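Local coordinates for Non-structural protein 2 (Human rotavirus C, PDB 2GU0) that probably binds single-stranded RNA, hydrolyses nucleoside triphosphates and RNA 5'-triphosphates, and helps build viral factories as a homooctamer, at residues 164-169 / 204-209; 198-203 / 292-297; 213-218 / 223-228; 229-234 / 264-269; 271-276 / 280-285. All coordinates share one frame; numbering follows the deposited sequence.

Interaction 1 of 5, residues 164-169 / 204-209; sequences FTITKL and AYIRYN
Ile-166 reaches from strand 164-170 to Ile-206 and Tyr-205 on helix 196-209, a helix-on-sheet contact in the HIT-like α/β domain of the protein. A single methyl does the touching: CD1 of Ile-166 lies 3.8 Å from CG2 of Ile-206, the two side chains meeting at a slant. With CG1 beside the backbone N (chi1 -59°) and the chain extended beyond it, that methyl projects from the sheet to the helix. It also approaches the phenol of Tyr-205 obliquely, 4.4 Å from CE2. No hydrogen bond joins the segments; the contact between them is apolar. Farther out, Tyr-159 stacks on the Tyr-205 ring and also touches Ile-166, while Phe-164 stacks on Phe-202 one turn earlier in the helix. On the helix itself Asn-209 folds back, its ND2 3.0 Å above the Tyr-205 ring plane and displaced toward the rim. The same ND2 donates to Tyr-205 O at 2.9 Å, and that oxygen also accepts from Asn-209 N.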
# COMPACT_ATOMS: atom_id res chain seq x y z
N PHE A 164 45.14 3.96 -12.12
CA PHE A 164 44.12 3.00 -12.48
C PHE A 164 42.81 3.16 -11.73
O PHE A 164 42.71 3.91 -10.76
CB PHE A 164 44.61 1.58 -12.23
CG PHE A 164 46.00 1.32 -12.72
CD1 PHE A 164 47.10 1.65 -11.94
CD2 PHE A 164 46.20 0.70 -13.95
CE1 PHE A 164 48.38 1.37 -12.37
CE2 PHE A 164 47.47 0.41 -14.39
CZ PHE A 164 48.57 0.75 -13.59
N THR A 165 41.80 2.42 -12.19
CA THR A 165 40.49 2.42 -11.57
C THR A 165 39.89 1.03 -11.74
O THR A 165 39.89 0.49 -12.84
CB THR A 165 39.56 3.44 -12.23
OG1 THR A 165 40.05 4.77 -11.98
CG2 THR A 165 38.16 3.33 -11.66
N ILE A 166 39.38 0.45 -10.66
CA ILE A 166 38.75 -0.86 -10.77
C ILE A 166 37.24 -0.69 -10.60
O ILE A 166 36.78 -0.12 -9.62
CB ILE A 166 39.27 -1.83 -9.68
CG1 ILE A 166 40.77 -2.02 -9.81
CG2 ILE A 166 38.62 -3.19 -9.85
CD1 ILE A 166 41.33 -3.01 -8.83
N THR A 167 36.47 -1.18 -11.56
CA THR A 167 35.02 -1.07 -11.49
C THR A 167 34.37 -2.45 -11.52
O THR A 167 34.85 -3.34 -12.20
CB THR A 167 34.48 -0.27 -12.66
OG1 THR A 167 35.10 -0.73 -13.86
CG2 THR A 167 34.77 1.22 -12.47
N LYS A 168 33.28 -2.62 -10.78
CA LYS A 168 32.61 -3.91 -10.74
C LYS A 168 31.63 -4.16 -11.88
O LYS A 168 30.72 -3.37 -12.12
CB LYS A 168 31.90 -4.09 -9.39
CG LYS A 168 30.88 -5.20 -9.39
CD LYS A 168 30.32 -5.43 -8.01
CE LYS A 168 31.23 -6.30 -7.18
NZ LYS A 168 31.39 -7.64 -7.82
N LEU A 169 31.82 -5.27 -12.58
CA LEU A 169 30.96 -5.68 -13.68
C LEU A 169 30.01 -6.73 -13.13
O LEU A 169 30.38 -7.90 -12.95
CB LEU A 169 31.79 -6.24 -14.84
CG LEU A 169 32.64 -5.15 -15.51
CD1 LEU A 169 33.54 -5.71 -16.59
CD2 LEU A 169 31.70 -4.13 -16.09
N ALA A 204 50.60 -5.68 -6.81
CA ALA A 204 50.57 -6.21 -5.46
C ALA A 204 49.20 -5.94 -4.88
O ALA A 204 48.64 -6.77 -4.17
CB ALA A 204 51.63 -5.54 -4.62
N TYR A 205 48.64 -4.77 -5.19
CA TYR A 205 47.32 -4.42 -4.68
C TYR A 205 46.28 -5.45 -5.07
O TYR A 205 45.51 -5.90 -4.22
CB TYR A 205 46.85 -3.05 -5.16
CG TYR A 205 45.48 -2.71 -4.64
CD1 TYR A 205 45.31 -2.13 -3.39
CD2 TYR A 205 44.33 -3.08 -5.34
CE1 TYR A 205 44.04 -1.92 -2.85
CE2 TYR A 205 43.04 -2.88 -4.81
CZ TYR A 205 42.91 -2.31 -3.57
OH TYR A 205 41.67 -2.14 -3.03
N ILE A 206 46.22 -5.83 -6.34
CA ILE A 206 45.21 -6.79 -6.75
C ILE A 206 45.52 -8.23 -6.35
O ILE A 206 44.63 -9.08 -6.33
CB ILE A 206 44.91 -6.75 -8.28
CG1 ILE A 206 46.19 -6.99 -9.07
CG2 ILE A 206 44.26 -5.42 -8.65
CD1 ILE A 206 45.96 -7.03 -10.57
N ARG A 207 46.78 -8.51 -6.02
CA ARG A 207 47.10 -9.87 -5.62
C ARG A 207 46.46 -10.13 -4.28
O ARG A 207 45.90 -11.20 -4.05
CB ARG A 207 48.60 -10.07 -5.50
CG ARG A 207 49.27 -10.54 -6.77
CD ARG A 207 50.41 -11.51 -6.44
NE ARG A 207 49.99 -12.90 -6.60
CZ ARG A 207 50.58 -13.94 -6.01
NH1 ARG A 207 51.61 -13.75 -5.19
NH2 ARG A 207 50.13 -15.17 -6.24
N TYR A 208 46.52 -9.15 -3.39
CA TYR A 208 45.94 -9.29 -2.07
C TYR A 208 44.42 -9.04 -2.03
O TYR A 208 43.70 -9.72 -1.30
CB TYR A 208 46.66 -8.35 -1.09
CG TYR A 208 46.12 -8.41 0.32
CD1 TYR A 208 46.41 -9.49 1.16
CD2 TYR A 208 45.28 -7.41 0.79
CE1 TYR A 208 45.86 -9.56 2.44
CE2 TYR A 208 44.73 -7.48 2.07
CZ TYR A 208 45.02 -8.55 2.89
OH TYR A 208 44.46 -8.62 4.14
N ASN A 209 43.93 -8.09 -2.82
CA ASN A 209 42.49 -7.76 -2.85
C ASN A 209 41.61 -8.58 -3.80
O ASN A 209 40.39 -8.59 -3.66
CB ASN A 209 42.30 -6.28 -3.16
CG ASN A 209 42.66 -5.41 -1.99
OD1 ASN A 209 41.86 -5.25 -1.07
ND2 ASN A 209 43.87 -4.85 -2.01

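Interaction 2 of 5, residues 198-203 / 292-297; sequences NQTAFA and SKTVRT
Val-295 and Thr-200 bury the most surface where the first turn of helix 293-307 leans on the middle of helix 196-209, a helix-helix contact within the HIT-like C-terminal domain, with Ala-203 next after them. The backbones come near enough, 6.7 Å between the CA atoms of Thr-200 and Val-295, for short side chains to bridge the gap. Thr-200 turns its methyl to the other helix: CG2 meets CG2 of Thr-294 at 4.2 Å, methyl to methyl, while its hydroxyl bonds weakly to Asp-196 O in its own helix. One turn on, the CB of Ala-203 faces CG2 of Val-295 at 4.3 Å; the exact place of that methyl is doubtful, because the model sets it too close to the Ser-292 hydroxyl. Ser-292 is the N-cap of helix 293-307, and its OG accepts from Val-295 N, a bond that shares the same uncertainty. Beyond these pairs Arg-207 extends the interface by touching Val-295, and Arg-296 packs against Arg-296 of a second subunit, so the seam runs toward the subunit boundary. Small methyl groups make the contact and no directional bond crosses it, which implies close but non-specific apolar packing.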
# COMPACT_ATOMS: atom_id res chain seq x y z
N ASN A 198 54.39 2.31 -9.77
CA ASN A 198 52.94 2.23 -9.61
C ASN A 198 52.39 0.94 -10.20
O ASN A 198 51.51 0.29 -9.62
CB ASN A 198 52.29 3.43 -10.27
CG ASN A 198 52.75 4.73 -9.64
OD1 ASN A 198 51.95 5.47 -9.06
ND2 ASN A 198 54.04 5.02 -9.75
N GLN A 199 52.91 0.55 -11.36
CA GLN A 199 52.48 -0.68 -11.98
C GLN A 199 52.59 -1.80 -10.94
O GLN A 199 51.63 -2.53 -10.69
CB GLN A 199 53.37 -1.01 -13.16
CG GLN A 199 53.21 -0.10 -14.33
CD GLN A 199 53.52 -0.80 -15.64
OE1 GLN A 199 53.20 -1.99 -15.81
NE2 GLN A 199 54.13 -0.08 -16.57
N THR A 200 53.77 -1.91 -10.34
CA THR A 200 54.04 -2.94 -9.34
C THR A 200 53.19 -2.79 -8.07
O THR A 200 52.73 -3.77 -7.51
CB THR A 200 55.53 -2.95 -8.95
OG1 THR A 200 56.31 -3.34 -10.08
CG2 THR A 200 55.78 -3.94 -7.81
N ALA A 201 52.99 -1.56 -7.62
CA ALA A 201 52.18 -1.36 -6.44
C ALA A 201 50.78 -1.93 -6.71
O ALA A 201 50.24 -2.70 -5.92
CB ALA A 201 52.10 0.11 -6.09
N PHE A 202 50.22 -1.55 -7.85
CA PHE A 202 48.90 -2.00 -8.26
C PHE A 202 48.87 -3.54 -8.37
O PHE A 202 47.92 -4.19 -7.92
CB PHE A 202 48.56 -1.33 -9.59
CG PHE A 202 47.19 -1.67 -10.11
CD1 PHE A 202 46.05 -1.22 -9.46
CD2 PHE A 202 47.05 -2.45 -11.25
CE1 PHE A 202 44.78 -1.55 -9.93
CE2 PHE A 202 45.80 -2.79 -11.73
CZ PHE A 202 44.66 -2.33 -11.07
N ALA A 203 49.92 -4.10 -8.97
CA ALA A 203 50.06 -5.54 -9.15
C ALA A 203 49.93 -6.24 -7.81
O ALA A 203 49.26 -7.27 -7.69
CB ALA A 203 51.41 -5.86 -9.78
N SER A 292 56.15 -12.70 -10.41
CA SER A 292 57.49 -12.32 -10.00
C SER A 292 57.54 -12.41 -8.48
O SER A 292 56.51 -12.53 -7.82
CB SER A 292 57.78 -10.88 -10.43
OG SER A 292 56.94 -9.98 -9.74
N LYS A 293 58.75 -12.37 -7.92
CA LYS A 293 58.89 -12.43 -6.48
C LYS A 293 58.81 -11.00 -5.95
O LYS A 293 58.46 -10.79 -4.79
CB LYS A 293 60.22 -13.08 -6.08
CG LYS A 293 60.28 -14.56 -6.44
CD LYS A 293 61.56 -15.23 -5.96
CE LYS A 293 61.62 -16.68 -6.42
NZ LYS A 293 62.81 -17.39 -5.89
N THR A 294 59.11 -10.03 -6.81
CA THR A 294 59.03 -8.63 -6.42
C THR A 294 57.58 -8.35 -6.08
O THR A 294 57.28 -7.52 -5.23
CB THR A 294 59.42 -7.69 -7.57
OG1 THR A 294 60.78 -7.92 -7.94
CG2 THR A 294 59.25 -6.24 -7.14
N VAL A 295 56.70 -9.07 -6.76
CA VAL A 295 55.27 -8.93 -6.54
C VAL A 295 54.81 -9.71 -5.30
O VAL A 295 54.02 -9.20 -4.51
CB VAL A 295 54.49 -9.39 -7.79
CG1 VAL A 295 53.01 -9.48 -7.49
CG2 VAL A 295 54.74 -8.40 -8.91
N ARG A 296 55.30 -10.94 -5.14
CA ARG A 296 54.93 -11.73 -3.97
C ARG A 296 55.34 -10.97 -2.71
O ARG A 296 54.54 -10.77 -1.80
CB ARG A 296 55.64 -13.08 -3.97
CG ARG A 296 55.16 -14.06 -5.01
CD ARG A 296 56.12 -15.23 -5.04
NE ARG A 296 55.73 -16.25 -6.00
CZ ARG A 296 56.51 -17.27 -6.35
NH1 ARG A 296 57.72 -17.39 -5.81
NH2 ARG A 296 56.08 -18.18 -7.22
N THR A 297 56.61 -10.55 -2.68
CA THR A 297 57.16 -9.80 -1.56
C THR A 297 56.31 -8.56 -1.31
O THR A 297 56.02 -8.21 -0.17
CB THR A 297 58.63 -9.35 -1.84
OG1 THR A 297 59.51 -10.48 -1.77
CG2 THR A 297 59.09 -8.30 -0.83

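Interaction 3 of 5, residues 213-218 / 223-228; sequences FAAISH and WRLVLH
Ala-214 and Val-226, followed by Ile-216 and Arg-224, form the hydrogen-bonded pairs of an antiparallel β hairpin, 213-216 with 222-227, at one edge of the five-stranded sheet of the HIT-like domain. Four backbone bonds close this tight centre; Val-226 N to Ala-214 O (3.1 Å) and Ile-216 N to Arg-224 O (3.0 Å) are nearly straight, both 171°. On the face carrying Ala-215 and Leu-225, CB of the alanine meets CD2 of the leucine at 3.7 Å, beneath helix 196-209. On the other face CD1 of Ile-216 crosses the Val-226 side chain at about a right angle, 4.0 Å from its CG2, and helix 231-243 covers both. The packing changes toward the two ends. At the partly exposed start, Phe-213 and Leu-227 run side by side, and CD1 of the leucine sits over one face of the phenyl ring, a CH-π contact 3.6 Å from the centroid. At the other end, His-218 and Arg-224, both probable ATP ligands, are only loosely associated. Arg-224 instead commits NH1 to a salt bridge with Glu-183, while its NE stays 4.4 Å from NE2 of His-218, at the imidazole edge.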
# COMPACT_ATOMS: atom_id res chain seq x y z
N PHE A 213 41.34 -13.86 -8.64
CA PHE A 213 41.32 -13.41 -10.02
C PHE A 213 42.65 -13.24 -10.73
O PHE A 213 43.71 -13.22 -10.12
CB PHE A 213 40.59 -12.08 -10.12
CG PHE A 213 39.25 -12.08 -9.47
CD1 PHE A 213 39.13 -12.10 -8.09
CD2 PHE A 213 38.09 -12.01 -10.23
CE1 PHE A 213 37.90 -12.06 -7.49
CE2 PHE A 213 36.85 -11.96 -9.63
CZ PHE A 213 36.76 -11.99 -8.25
N ALA A 214 42.57 -13.11 -12.04
CA ALA A 214 43.73 -12.92 -12.89
C ALA A 214 43.36 -11.80 -13.86
O ALA A 214 42.32 -11.85 -14.52
CB ALA A 214 44.05 -14.19 -13.66
N ALA A 215 44.19 -10.77 -13.92
CA ALA A 215 43.94 -9.65 -14.79
C ALA A 215 44.45 -10.00 -16.18
O ALA A 215 45.65 -10.22 -16.37
CB ALA A 215 44.66 -8.43 -14.27
N ILE A 216 43.53 -10.06 -17.14
CA ILE A 216 43.88 -10.39 -18.52
C ILE A 216 43.59 -9.24 -19.48
O ILE A 216 43.05 -8.21 -19.08
CB ILE A 216 43.10 -11.63 -19.01
CG1 ILE A 216 41.61 -11.34 -19.01
CG2 ILE A 216 43.39 -12.82 -18.12
CD1 ILE A 216 40.75 -12.51 -19.46
N SER A 217 43.97 -9.42 -20.73
CA SER A 217 43.71 -8.42 -21.76
C SER A 217 43.35 -9.10 -23.06
O SER A 217 44.01 -10.05 -23.47
CB SER A 217 44.93 -7.54 -22.00
OG SER A 217 44.71 -6.72 -23.15
N HIS A 218 42.30 -8.60 -23.70
CA HIS A 218 41.85 -9.15 -24.97
C HIS A 218 42.57 -8.41 -26.09
O HIS A 218 42.13 -8.43 -27.24
CB HIS A 218 40.34 -8.98 -25.12
CG HIS A 218 39.53 -9.65 -24.05
ND1 HIS A 218 39.65 -10.99 -23.74
CD2 HIS A 218 38.55 -9.17 -23.24
CE1 HIS A 218 38.79 -11.30 -22.80
NE2 HIS A 218 38.11 -10.22 -22.47
N TRP A 223 41.74 -3.95 -18.85
CA TRP A 223 41.82 -5.33 -18.38
C TRP A 223 40.63 -5.86 -17.60
O TRP A 223 39.89 -5.12 -16.95
CB TRP A 223 43.09 -5.47 -17.54
CG TRP A 223 44.29 -4.97 -18.26
CD1 TRP A 223 45.12 -5.68 -19.06
CD2 TRP A 223 44.71 -3.60 -18.36
NE1 TRP A 223 46.03 -4.86 -19.66
CE2 TRP A 223 45.81 -3.57 -19.25
CE3 TRP A 223 44.27 -2.40 -17.79
CZ2 TRP A 223 46.47 -2.39 -19.59
CZ3 TRP A 223 44.92 -1.22 -18.13
CH2 TRP A 223 46.02 -1.22 -19.02
N ARG A 224 40.45 -7.18 -17.67
CA ARG A 224 39.36 -7.82 -16.97
C ARG A 224 39.87 -8.80 -15.91
O ARG A 224 40.68 -9.68 -16.19
CB ARG A 224 38.45 -8.54 -17.98
CG ARG A 224 37.11 -8.99 -17.40
CD ARG A 224 36.12 -9.41 -18.48
NE ARG A 224 35.68 -8.28 -19.29
CZ ARG A 224 34.42 -7.89 -19.42
NH1 ARG A 224 33.44 -8.53 -18.79
NH2 ARG A 224 34.12 -6.85 -20.21
N LEU A 225 39.43 -8.61 -14.67
CA LEU A 225 39.79 -9.50 -13.57
C LEU A 225 38.80 -10.65 -13.65
O LEU A 225 37.61 -10.45 -13.45
CB LEU A 225 39.65 -8.78 -12.22
CG LEU A 225 40.73 -7.75 -11.90
CD1 LEU A 225 40.35 -6.97 -10.67
CD2 LEU A 225 42.05 -8.44 -11.69
N VAL A 226 39.30 -11.85 -13.96
CA VAL A 226 38.43 -13.01 -14.08
C VAL A 226 38.81 -14.10 -13.09
O VAL A 226 39.93 -14.11 -12.58
CB VAL A 226 38.49 -13.59 -15.51
CG1 VAL A 226 38.04 -12.53 -16.50
CG2 VAL A 226 39.91 -14.04 -15.85
N LEU A 227 37.87 -14.99 -12.80
CA LEU A 227 38.14 -16.08 -11.86
C LEU A 227 39.11 -17.07 -12.46
O LEU A 227 39.03 -17.37 -13.66
CB LEU A 227 36.84 -16.81 -11.50
CG LEU A 227 36.03 -16.45 -10.24
CD1 LEU A 227 36.68 -15.30 -9.51
CD2 LEU A 227 34.60 -16.12 -10.63
N HIS A 228 40.04 -17.58 -11.64
CA HIS A 228 41.01 -18.56 -12.12
C HIS A 228 40.27 -19.70 -12.82
O HIS A 228 40.73 -20.24 -13.83
CB HIS A 228 41.85 -19.11 -10.97
CG HIS A 228 42.80 -18.12 -10.37
ND1 HIS A 228 43.66 -17.36 -11.14
CD2 HIS A 228 43.06 -17.79 -9.08
CE1 HIS A 228 44.41 -16.61 -10.35
NE2 HIS A 228 44.06 -16.85 -9.10

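Interaction 4 of 5, residues 229-234 / 264-269; sequences SQLMSH and PGWKTC
Trp-266 points the edge of its six-membered ring at the first turn of helix 231-243, so that CH2 comes 3.2 Å from the carbonyl O of His-234, which lies near the indole plane. Leu-231 O also lies in that plane at the same edge, 3.8 Å from CZ3. Leu-231 CD1 approaches the ring obliquely instead, 3.8 Å from CE3, the two side chains slanting past one another. The second flat group, the imidazole of His-234, is directed away from the tryptophan and has Gln-230 C at its own edge; it is the CB of His-234 that touches the indole, 3.8 Å from CH2. Trp-266 reaches this far because its CG stands opposite the backbone N (chi1 -177°), which carries the ring out from helix 264-275. Here the starts of two helices meet on the hairpin face that carries Ile-216 and Val-226 in the HIT-like domain, and both Leu-231 and Trp-266 also rest on Ile-216 of strand 213-216. The pyrrole nitrogen of the indole is used as well: NE1 donates to Ser-217 O, which probably helps to hold the rotation of the ring. Gln-230 is the N-cap of helix 231-243, and its carbonyl O accepts from His-234 N at 3.3 Å. The His-234 imidazole nears His-218 and Arg-224, both probable ATP-binding residues. Ile-307 of a second subunit packs on Leu-231 and Met-232.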
# COMPACT_ATOMS: atom_id res chain seq x y z
N SER A 229 39.10 -20.04 -12.28
CA SER A 229 38.28 -21.10 -12.85
C SER A 229 37.59 -20.60 -14.11
O SER A 229 36.50 -21.04 -14.44
CB SER A 229 37.21 -21.53 -11.84
OG SER A 229 36.27 -20.50 -11.61
N GLN A 230 38.21 -19.67 -14.81
CA GLN A 230 37.64 -19.12 -16.04
C GLN A 230 38.76 -18.75 -16.98
O GLN A 230 38.54 -18.55 -18.17
CB GLN A 230 36.83 -17.86 -15.75
CG GLN A 230 35.63 -18.07 -14.85
CD GLN A 230 34.59 -18.94 -15.48
OE1 GLN A 230 34.18 -18.71 -16.63
NE2 GLN A 230 34.13 -19.94 -14.74
N LEU A 231 39.95 -18.65 -16.42
CA LEU A 231 41.13 -18.29 -17.19
C LEU A 231 41.21 -19.05 -18.52
O LEU A 231 41.51 -18.45 -19.55
CB LEU A 231 42.38 -18.52 -16.32
CG LEU A 231 43.66 -17.78 -16.69
CD1 LEU A 231 43.35 -16.34 -17.08
CD2 LEU A 231 44.61 -17.82 -15.51
N MET A 232 40.92 -20.35 -18.50
CA MET A 232 40.94 -21.15 -19.73
C MET A 232 40.00 -20.55 -20.78
O MET A 232 40.43 -20.11 -21.84
CB MET A 232 40.52 -22.59 -19.45
CG MET A 232 41.64 -23.50 -18.98
SD MET A 232 42.94 -23.74 -20.21
CE MET A 232 42.11 -24.89 -21.28
N SER A 233 38.71 -20.55 -20.46
CA SER A 233 37.67 -20.01 -21.34
C SER A 233 38.10 -18.76 -22.10
O SER A 233 38.04 -18.72 -23.32
CB SER A 233 36.43 -19.69 -20.53
OG SER A 233 36.01 -20.85 -19.83
N HIS A 234 38.50 -17.74 -21.36
CA HIS A 234 38.94 -16.50 -21.97
C HIS A 234 40.15 -16.75 -22.84
O HIS A 234 40.39 -16.05 -23.82
CB HIS A 234 39.28 -15.49 -20.88
CG HIS A 234 38.09 -15.03 -20.10
ND1 HIS A 234 37.27 -14.01 -20.53
CD2 HIS A 234 37.57 -15.47 -18.93
CE1 HIS A 234 36.29 -13.85 -19.66
NE2 HIS A 234 36.44 -14.72 -18.68
N PRO A 264 50.87 -13.50 -15.48
CA PRO A 264 52.01 -14.13 -16.17
C PRO A 264 51.65 -15.29 -17.09
O PRO A 264 52.07 -15.33 -18.25
CB PRO A 264 52.91 -14.57 -15.01
CG PRO A 264 52.65 -13.52 -13.99
CD PRO A 264 51.14 -13.42 -14.03
N GLY A 265 50.87 -16.23 -16.57
CA GLY A 265 50.46 -17.37 -17.36
C GLY A 265 49.84 -16.90 -18.66
O GLY A 265 50.20 -17.36 -19.74
N TRP A 266 48.91 -15.96 -18.54
CA TRP A 266 48.22 -15.39 -19.68
C TRP A 266 49.24 -14.71 -20.59
O TRP A 266 49.29 -14.98 -21.78
CB TRP A 266 47.18 -14.37 -19.19
CG TRP A 266 46.34 -13.73 -20.27
CD1 TRP A 266 46.58 -12.55 -20.92
CD2 TRP A 266 45.11 -14.24 -20.82
NE1 TRP A 266 45.58 -12.30 -21.83
CE2 TRP A 266 44.67 -13.32 -21.79
CE3 TRP A 266 44.35 -15.39 -20.58
CZ2 TRP A 266 43.50 -13.51 -22.52
CZ3 TRP A 266 43.19 -15.58 -21.30
CH2 TRP A 266 42.77 -14.65 -22.27
N LYS A 267 50.05 -13.84 -20.01
CA LYS A 267 51.08 -13.11 -20.73
C LYS A 267 51.80 -13.95 -21.78
O LYS A 267 51.84 -13.57 -22.95
CB LYS A 267 52.09 -12.56 -19.73
CG LYS A 267 53.36 -11.97 -20.34
CD LYS A 267 53.08 -10.71 -21.14
CE LYS A 267 54.35 -9.88 -21.32
NZ LYS A 267 54.89 -9.34 -20.04
N THR A 268 52.36 -15.08 -21.35
CA THR A 268 53.10 -15.97 -22.24
C THR A 268 52.23 -16.88 -23.10
O THR A 268 52.52 -17.09 -24.28
CB THR A 268 54.10 -16.87 -21.46
OG1 THR A 268 53.37 -17.69 -20.53
CG2 THR A 268 55.12 -16.04 -20.72
N CYS A 269 51.17 -17.43 -22.51
CA CYS A 269 50.28 -18.31 -23.26
C CYS A 269 49.79 -17.59 -24.50
O CYS A 269 49.76 -18.17 -25.59
CB CYS A 269 49.09 -18.72 -22.40
SG CYS A 269 47.77 -19.53 -23.33

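Interaction 5 of 5, residues 271-276 / 280-285; sequences GQLCGG and EVAKTS
Gln-272 keeps its CG beside the backbone N (chi1 -57°) and runs extended beyond it (chi2 -159°), so that its amide passes over Ala-282 and ends near Ser-285. Along this path CB of the glutamine packs 3.6 Å from CB of Ala-282, and OE1 comes within 3.2 Å of Ser-285 OG. That last approach does not count as a hydrogen bond, because Ser-285 already spends its hydroxyl proton within its own segment: with chi1 at 39°, OG swings back and donates to Ala-282 O at 2.8 Å, lying in the carbonyl plane on a lone pair. Leu-273 adds a second apolar touch from the next position, its CD2 4.2 Å from CB of Ala-282. In this part of the HIT-like C-terminal domain, a tight turn joins the last turn of helix 264-275 to the short helix 279-282, which packs against it. The first helix ends in a Schellman motif. Gly-276, its C-prime residue, has a positive phi; its N bonds weakly to Leu-273 O, and the N of the residue that follows pairs with Gln-272 O. Ala-282 and Ser-285 also touch Cys-269 one turn earlier in the long helix, and Ser-285 touches Thr-268 as well. On the side of helix 231-243, Leu-273 packs on Asp-239 and Lys-283 on Met-232. No other subunit of the octamer touches either segment.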
# COMPACT_ATOMS: atom_id res chain seq x y z
N GLY A 271 51.32 -15.27 -25.79
CA GLY A 271 52.50 -14.96 -26.57
C GLY A 271 52.74 -16.13 -27.50
O GLY A 271 53.00 -15.96 -28.69
N GLN A 272 52.61 -17.33 -26.94
CA GLN A 272 52.80 -18.56 -27.69
C GLN A 272 51.80 -18.70 -28.84
O GLN A 272 52.14 -19.20 -29.91
CB GLN A 272 52.69 -19.78 -26.77
CG GLN A 272 53.67 -19.76 -25.60
CD GLN A 272 53.89 -21.15 -25.01
OE1 GLN A 272 52.94 -21.86 -24.68
NE2 GLN A 272 55.15 -21.53 -24.88
N LEU A 273 50.56 -18.26 -28.62
CA LEU A 273 49.54 -18.35 -29.65
C LEU A 273 49.84 -17.41 -30.82
O LEU A 273 49.58 -17.75 -31.98
CB LEU A 273 48.17 -18.04 -29.06
CG LEU A 273 47.63 -19.08 -28.07
CD1 LEU A 273 46.28 -18.64 -27.55
CD2 LEU A 273 47.50 -20.42 -28.76
N CYS A 274 50.39 -16.24 -30.52
CA CYS A 274 50.71 -15.25 -31.54
C CYS A 274 51.94 -15.63 -32.35
O CYS A 274 52.20 -15.04 -33.40
CB CYS A 274 50.92 -13.88 -30.90
SG CYS A 274 49.41 -13.17 -30.23
N GLY A 275 52.70 -16.60 -31.85
CA GLY A 275 53.88 -17.04 -32.56
C GLY A 275 53.55 -18.21 -33.47
O GLY A 275 54.25 -18.47 -34.45
N GLY A 276 52.48 -18.92 -33.13
CA GLY A 276 52.06 -20.06 -33.92
C GLY A 276 51.81 -21.34 -33.15
O GLY A 276 51.34 -22.32 -33.74
N GLU A 280 46.72 -26.46 -27.56
CA GLU A 280 47.03 -27.70 -26.86
C GLU A 280 48.38 -27.62 -26.15
O GLU A 280 48.59 -28.28 -25.13
CB GLU A 280 47.03 -28.87 -27.84
CG GLU A 280 47.54 -30.19 -27.27
CD GLU A 280 46.58 -30.81 -26.26
OE1 GLU A 280 45.42 -31.05 -26.63
OE2 GLU A 280 47.00 -31.05 -25.11
N VAL A 281 49.29 -26.81 -26.67
CA VAL A 281 50.63 -26.67 -26.11
C VAL A 281 50.84 -25.44 -25.24
O VAL A 281 51.63 -25.47 -24.30
CB VAL A 281 51.71 -26.63 -27.22
CG1 VAL A 281 53.10 -26.64 -26.60
CG2 VAL A 281 51.53 -27.82 -28.17
N ALA A 282 50.13 -24.36 -25.56
CA ALA A 282 50.28 -23.12 -24.81
C ALA A 282 49.36 -23.00 -23.60
O ALA A 282 49.69 -22.33 -22.63
CB ALA A 282 50.05 -21.93 -25.75
N LYS A 283 48.21 -23.67 -23.66
CA LYS A 283 47.24 -23.64 -22.57
C LYS A 283 47.90 -24.05 -21.27
O LYS A 283 47.34 -23.87 -20.20
CB LYS A 283 46.07 -24.59 -22.85
CG LYS A 283 46.44 -26.05 -22.67
CD LYS A 283 45.22 -26.94 -22.47
CE LYS A 283 44.41 -27.11 -23.74
NZ LYS A 283 43.18 -27.90 -23.48
N THR A 284 49.09 -24.62 -21.37
CA THR A 284 49.83 -25.08 -20.20
C THR A 284 50.48 -23.96 -19.40
O THR A 284 50.36 -23.91 -18.18
CB THR A 284 50.93 -26.08 -20.63
OG1 THR A 284 50.30 -27.27 -21.13
CG2 THR A 284 51.84 -26.44 -19.45
N SER A 285 51.16 -23.05 -20.09
CA SER A 285 51.83 -21.95 -19.42
C SER A 285 50.88 -21.02 -18.66
O SER A 285 51.33 -20.08 -18.00
CB SER A 285 52.68 -21.16 -20.43
OG SER A 285 52.02 -21.03 -21.68

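Overall arrangement
All five contacts lie in the C-terminal half of the chain. From strand 164-170, interaction 1 closes a loop onto helix 196-209. Interaction 2 starts on that same helix, before interaction 1 has closed, so the two cross; it closes a long loop onto helix 293-307. Interactions 3, 4 and 5 are nested inside that loop and follow one another in series: the hairpin 213-216/222-227, then helix 231-243 with helix 264-275, then the end of that helix with 280-285. Interactions 1 and 3 meet through Ile-206 and Ala-215, and interactions 3 and 4 through Ile-216 and Trp-266, so the sheet is tied to helices on both faces. Interaction 5 continues outward from interaction 4.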